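Local coordinates for TetR/AcrR family transcriptional regulator (Bradyrhizobium diazoefficiens, PDB 6G8G), which is a TetR-family transcriptional repressor that binds the flavonoid genistein, and probably releases its DNA operator when such a flavonoid inducer occupies its ligand pocket, at residues A[55-58]-A[59-63]; A[71-74]-A[75-79]. One frame throughout, in Å; residues are numbered along the deposited sequence.

Contact 1. Residues A[55-58]-A[59-63]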
loop_
_atom_site.group_PDB
_atom_site.type_symbol
_atom_site.label_atom_id
_atom_site.label_comp_id
_atom_site.label_asym_id
_atom_site.label_seq_id
_atom_site.Cartn_x
_atom_site.Cartn_y
_atom_site.Cartn_z
ATOM N N LYS A 55 -17.898 -30.587 17.061
ATOM C CA LYS A 55 -16.463 -30.429 16.993
ATOM C C LYS A 55 -15.786 -31.597 16.282
ATOM O O LYS A 55 -14.789 -31.400 15.602
ATOM C CB LYS A 55 -15.856 -30.183 18.377
ATOM C CG LYS A 55 -15.729 -28.697 18.634
ATOM C CD LYS A 55 -15.638 -28.322 20.053
ATOM C CE LYS A 55 -14.708 -29.222 20.829
ATOM N NZ LYS A 55 -14.673 -28.781 22.241
ATOM N N ALA A 56 -16.297 -32.810 16.452
ATOM C CA ALA A 56 -15.676 -33.973 15.809
ATOM C C ALA A 56 -15.694 -33.785 14.311
ATOM O O ALA A 56 -14.665 -33.978 13.639
ATOM C CB ALA A 56 -16.401 -35.250 16.191
ATOM N N THR A 57 -16.865 -33.401 13.795
ATOM C CA THR A 57 -17.067 -33.222 12.364
ATOM C C THR A 57 -16.108 -32.143 11.866
ATOM O O THR A 57 -15.399 -32.322 10.866
ATOM C CB THR A 57 -18.510 -32.796 12.056
ATOM O OG1 THR A 57 -19.413 -33.729 12.628
ATOM C CG2 THR A 57 -18.759 -32.741 10.559
ATOM N N LEU A 58 -16.068 -31.045 12.600
ATOM C CA LEU A 58 -15.232 -29.918 12.243
ATOM C C LEU A 58 -13.739 -30.227 12.171
ATOM O O LEU A 58 -13.052 -29.928 11.180
ATOM C CB LEU A 58 -15.428 -28.815 13.264
ATOM C CG LEU A 58 -14.601 -27.560 13.049
ATOM C CD1 LEU A 58 -14.833 -27.036 11.644
ATOM C CD2 LEU A 58 -14.946 -26.500 14.077
ATOM N N TYR A 59 -13.246 -30.831 13.232
ATOM C CA TYR A 59 -11.849 -31.207 13.308
ATOM C C TYR A 59 -11.456 -32.360 12.371
ATOM O O TYR A 59 -10.281 -32.451 11.961
ATOM C CB TYR A 59 -11.490 -31.539 14.743
ATOM C CG TYR A 59 -11.134 -30.326 15.592
ATOM C CD1 TYR A 59 -9.912 -29.664 15.407
ATOM C CD2 TYR A 59 -11.980 -29.872 16.585
ATOM C CE1 TYR A 59 -9.573 -28.574 16.169
ATOM C CE2 TYR A 59 -11.645 -28.780 17.349
ATOM C CZ TYR A 59 -10.434 -28.135 17.140
ATOM O OH TYR A 59 -10.030 -27.056 17.900
ATOM N N ALA A 60 -12.434 -33.168 11.960
ATOM C CA ALA A 60 -12.220 -34.135 10.874
ATOM C C ALA A 60 -11.919 -33.469 9.526
ATOM O O ALA A 60 -11.129 -33.989 8.735
ATOM C CB ALA A 60 -13.414 -35.041 10.729
ATOM N N TYR A 61 -12.560 -32.342 9.240
ATOM C CA TYR A 61 -12.305 -31.636 7.988
ATOM C C TYR A 61 -11.127 -30.728 8.083
ATOM O O TYR A 61 -10.450 -30.511 7.097
ATOM C CB TYR A 61 -13.532 -30.837 7.549
ATOM C CG TYR A 61 -14.555 -31.822 7.114
ATOM C CD1 TYR A 61 -14.464 -32.457 5.883
ATOM C CD2 TYR A 61 -15.535 -32.213 7.984
ATOM C CE1 TYR A 61 -15.390 -33.419 5.514
ATOM C CE2 TYR A 61 -16.467 -33.161 7.634
ATOM C CZ TYR A 61 -16.400 -33.763 6.398
ATOM O OH TYR A 61 -17.341 -34.703 6.054
ATOM N N PHE A 62 -10.928 -30.137 9.243
ATOM C CA PHE A 62 -9.860 -29.180 9.394
ATOM C C PHE A 62 -9.075 -29.466 10.655
ATOM O O PHE A 62 -9.631 -29.439 11.731
ATOM C CB PHE A 62 -10.416 -27.765 9.443
ATOM C CG PHE A 62 -11.130 -27.369 8.192
ATOM C CD1 PHE A 62 -10.418 -27.000 7.054
ATOM C CD2 PHE A 62 -12.501 -27.363 8.145
ATOM C CE1 PHE A 62 -11.060 -26.620 5.894
ATOM C CE2 PHE A 62 -13.155 -26.993 6.989
ATOM C CZ PHE A 62 -12.443 -26.623 5.866
ATOM N N PRO A 63 -7.778 -29.717 10.515
ATOM C CA PRO A 63 -6.966 -29.998 11.680
ATOM C C PRO A 63 -6.897 -28.845 12.665
ATOM O O PRO A 63 -6.740 -29.073 13.842
ATOM C CB PRO A 63 -5.584 -30.245 11.113
ATOM C CG PRO A 63 -5.789 -30.525 9.661
ATOM C CD PRO A 63 -7.035 -29.814 9.254
#
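Leu58 O takes two backbone N-H groups at the end of helix 55-61. Phe62 N donates to Leu58 O at 2.9 Å. Tyr61 N also approaches Leu58 O, at 3.1 Å, but this second bond is weak, with an N-H...O angle of 127°. The helix follows helix 44-51 in the helix-turn-helix of the TetR family, where the corresponding helix reads the operator, so 55-61 is probably the recognition helix. At Phe62 the backbone turns out of the helical conformation, and the bond to Leu58 O closes the last turn. Earlier, Lys55 O receives Tyr59 N at 2.9 Å with a nearly straight N-H...O angle of 172°, and Ala56 O receives Ala60 N. The small Ala56 and Ala60 add little bulk to the exposed surface. On a neighbouring flank Thr57 and Tyr61 run side by side. With Thr57 OG1 beside the backbone N (chi1 -55°), the methyl CG2 stands anti to that N. This brings Thr57 CG2 to the ring edge of Tyr61, in the ring plane, 3.7 Å from CE2; the beta-branched residue meanwhile spends its hydroxyl on a hydrogen bond to Ser54 OG. With an alanine in place of Tyr61, the Thr57 methyl would probably lose the ring edge beside it, and a gap would open where CE2 lies. The buried flank suits large apolar groups: Leu58 packs on Met44, Ala48 and Val26, and Phe62 on Met23, Ile27 and Leu68. Between these two, Leu58 CD1 lies 4.2 Å from Phe62 CD2.

Contact 2. Residues A[71-74]-A[75-79]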
loop_
_atom_site.group_PDB
_atom_site.type_symbol
_atom_site.label_atom_id
_atom_site.label_comp_id
_atom_site.label_asym_id
_atom_site.label_seq_id
_atom_site.Cartn_x
_atom_site.Cartn_y
_atom_site.Cartn_z
ATOM N N SER A 71 -7.423 -22.413 4.005
ATOM C CA SER A 71 -8.384 -22.752 2.925
ATOM C C SER A 71 -9.132 -21.533 2.416
ATOM O O SER A 71 -9.405 -21.413 1.230
ATOM C CB SER A 71 -9.412 -23.757 3.407
ATOM O OG SER A 71 -8.884 -25.058 3.451
ATOM N N LEU A 72 -9.495 -20.644 3.329
ATOM C CA LEU A 72 -10.218 -19.447 2.938
ATOM C C LEU A 72 -9.358 -18.589 2.061
ATOM O O LEU A 72 -9.797 -18.120 1.011
ATOM C CB LEU A 72 -10.585 -18.632 4.139
ATOM C CG LEU A 72 -11.909 -19.106 4.771
ATOM C CD1 LEU A 72 -12.096 -18.683 6.221
ATOM C CD2 LEU A 72 -13.082 -18.604 3.933
ATOM N N ILE A 73 -8.112 -18.406 2.497
ATOM C CA ILE A 73 -7.149 -17.669 1.710
ATOM C C ILE A 73 -6.945 -18.247 0.329
ATOM O O ILE A 73 -7.068 -17.533 -0.652
ATOM C CB ILE A 73 -5.793 -17.620 2.393
ATOM C CG1 ILE A 73 -5.859 -16.662 3.556
ATOM C CG2 ILE A 73 -4.713 -17.140 1.442
ATOM C CD1 ILE A 73 -4.669 -16.770 4.477
ATOM N N VAL A 74 -6.612 -19.521 0.241
ATOM C CA VAL A 74 -6.352 -20.091 -1.061
ATOM C C VAL A 74 -7.564 -19.965 -1.963
ATOM O O VAL A 74 -7.434 -19.707 -3.143
ATOM C CB VAL A 74 -5.936 -21.553 -0.906
ATOM C CG1 VAL A 74 -5.934 -22.306 -2.224
ATOM C CG2 VAL A 74 -4.574 -21.623 -0.228
ATOM N N ALA A 75 -8.749 -20.127 -1.401
ATOM C CA ALA A 75 -9.971 -20.074 -2.191
ATOM C C ALA A 75 -10.214 -18.678 -2.748
ATOM O O ALA A 75 -10.513 -18.522 -3.929
ATOM C CB ALA A 75 -11.158 -20.518 -1.345
ATOM N N GLU A 76 -10.094 -17.667 -1.908
ATOM C CA GLU A 76 -10.320 -16.304 -2.377
ATOM C C GLU A 76 -9.262 -15.799 -3.325
ATOM O O GLU A 76 -9.577 -15.148 -4.319
ATOM C CB GLU A 76 -10.460 -15.337 -1.223
ATOM C CG GLU A 76 -11.917 -15.164 -0.761
ATOM C CD GLU A 76 -12.811 -14.356 -1.746
ATOM O OE1 GLU A 76 -14.023 -14.654 -1.823
ATOM O OE2 GLU A 76 -12.329 -13.400 -2.428
ATOM N N CYS A 77 -8.019 -16.151 -3.076
ATOM C CA CYS A 77 -6.981 -15.817 -4.023
ATOM C C CYS A 77 -7.137 -16.519 -5.371
ATOM O O CYS A 77 -6.935 -15.861 -6.382
ATOM C CB CYS A 77 -5.605 -16.059 -3.426
ATOM S SG CYS A 77 -5.206 -14.911 -2.085
ATOM N N GLU A 78 -7.493 -17.821 -5.432
ATOM C CA GLU A 78 -7.675 -18.491 -6.752
ATOM C C GLU A 78 -8.754 -17.763 -7.519
ATOM O O GLU A 78 -8.680 -17.628 -8.736
ATOM C CB GLU A 78 -8.029 -19.988 -6.711
ATOM C CG GLU A 78 -7.208 -20.834 -5.707
ATOM C CD GLU A 78 -6.779 -22.251 -6.180
ATOM O OE1 GLU A 78 -7.667 -23.130 -6.253
ATOM O OE2 GLU A 78 -5.552 -22.542 -6.360
ATOM N N SER A 79 -9.764 -17.306 -6.805
ATOM C CA SER A 79 -10.928 -16.664 -7.409
ATOM C C SER A 79 -10.576 -15.325 -8.052
ATOM O O SER A 79 -10.858 -15.110 -9.229
ATOM C CB SER A 79 -11.991 -16.463 -6.329
ATOM O OG SER A 79 -13.202 -16.008 -6.894
#
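Helix 65-82 is the long connecting helix of the TetR fold, which leads from the DNA-binding domain into the ligand-binding domain, and Ile73 meets Cys77 one turn along it. Cys77 N donates to Ile73 O at 2.9 Å with an almost straight N-H...O angle of 171°. The preceding bonds, Glu76 N to Leu72 O and Ala75 N to Ser71 O, are each 3.0 Å long, so the middle of the rod has regular alpha-helical bonding. Its flanks differ in character. Leu72 is buried against Ile27, Trp31 and Phe34 of helix 23-37, a setting that suits a branched apolar side chain. Ala75, with only a methyl, keeps the exposed surface slim, its CB lying beside Ser71 O. Glu76 is partly exposed and touches Phe116 as well. On the more open side Val74 and Glu78 run alongside each other, pointing the same way: the small beta-branched valine lies on a partly exposed face, while the charged end of Glu78 belongs at the exposed surface. The exact placement of the Glu78 side chain is less certain. Ile73 and Cys77 are buried on another side, where Ile73 packs on Phe116 and Cys77 on Phe134 and Ser137; the compact thiol fits close to the helix. The side chain of Cys77 is about 12 Å from the bound genistein. Cys77 SG stands anti to the carbonyl carbon (chi1 -68°), 4.2 Å from Ile73 CG2.

In the fold
Contact 1 comes first along the chain, on helix 55-61, and contact 2 follows on the next helix, 65-82; their centres are 20 Å apart. They nevertheless touch, since Phe62 CE1 packs 3.6 Å from Ser71 OG, and both use helix 23-37 as a common support, through Ile27. The centre of contact 1, in the DNA-binding part, is about 28 Å from the centre of the chain, and that of contact 2, which faces helices 114-121 and 128-137, about 9 Å. Together they probably lie on a route of packing from the presumed recognition helix toward the genistein-binding domain, consistent with induction passing through helix 65-82.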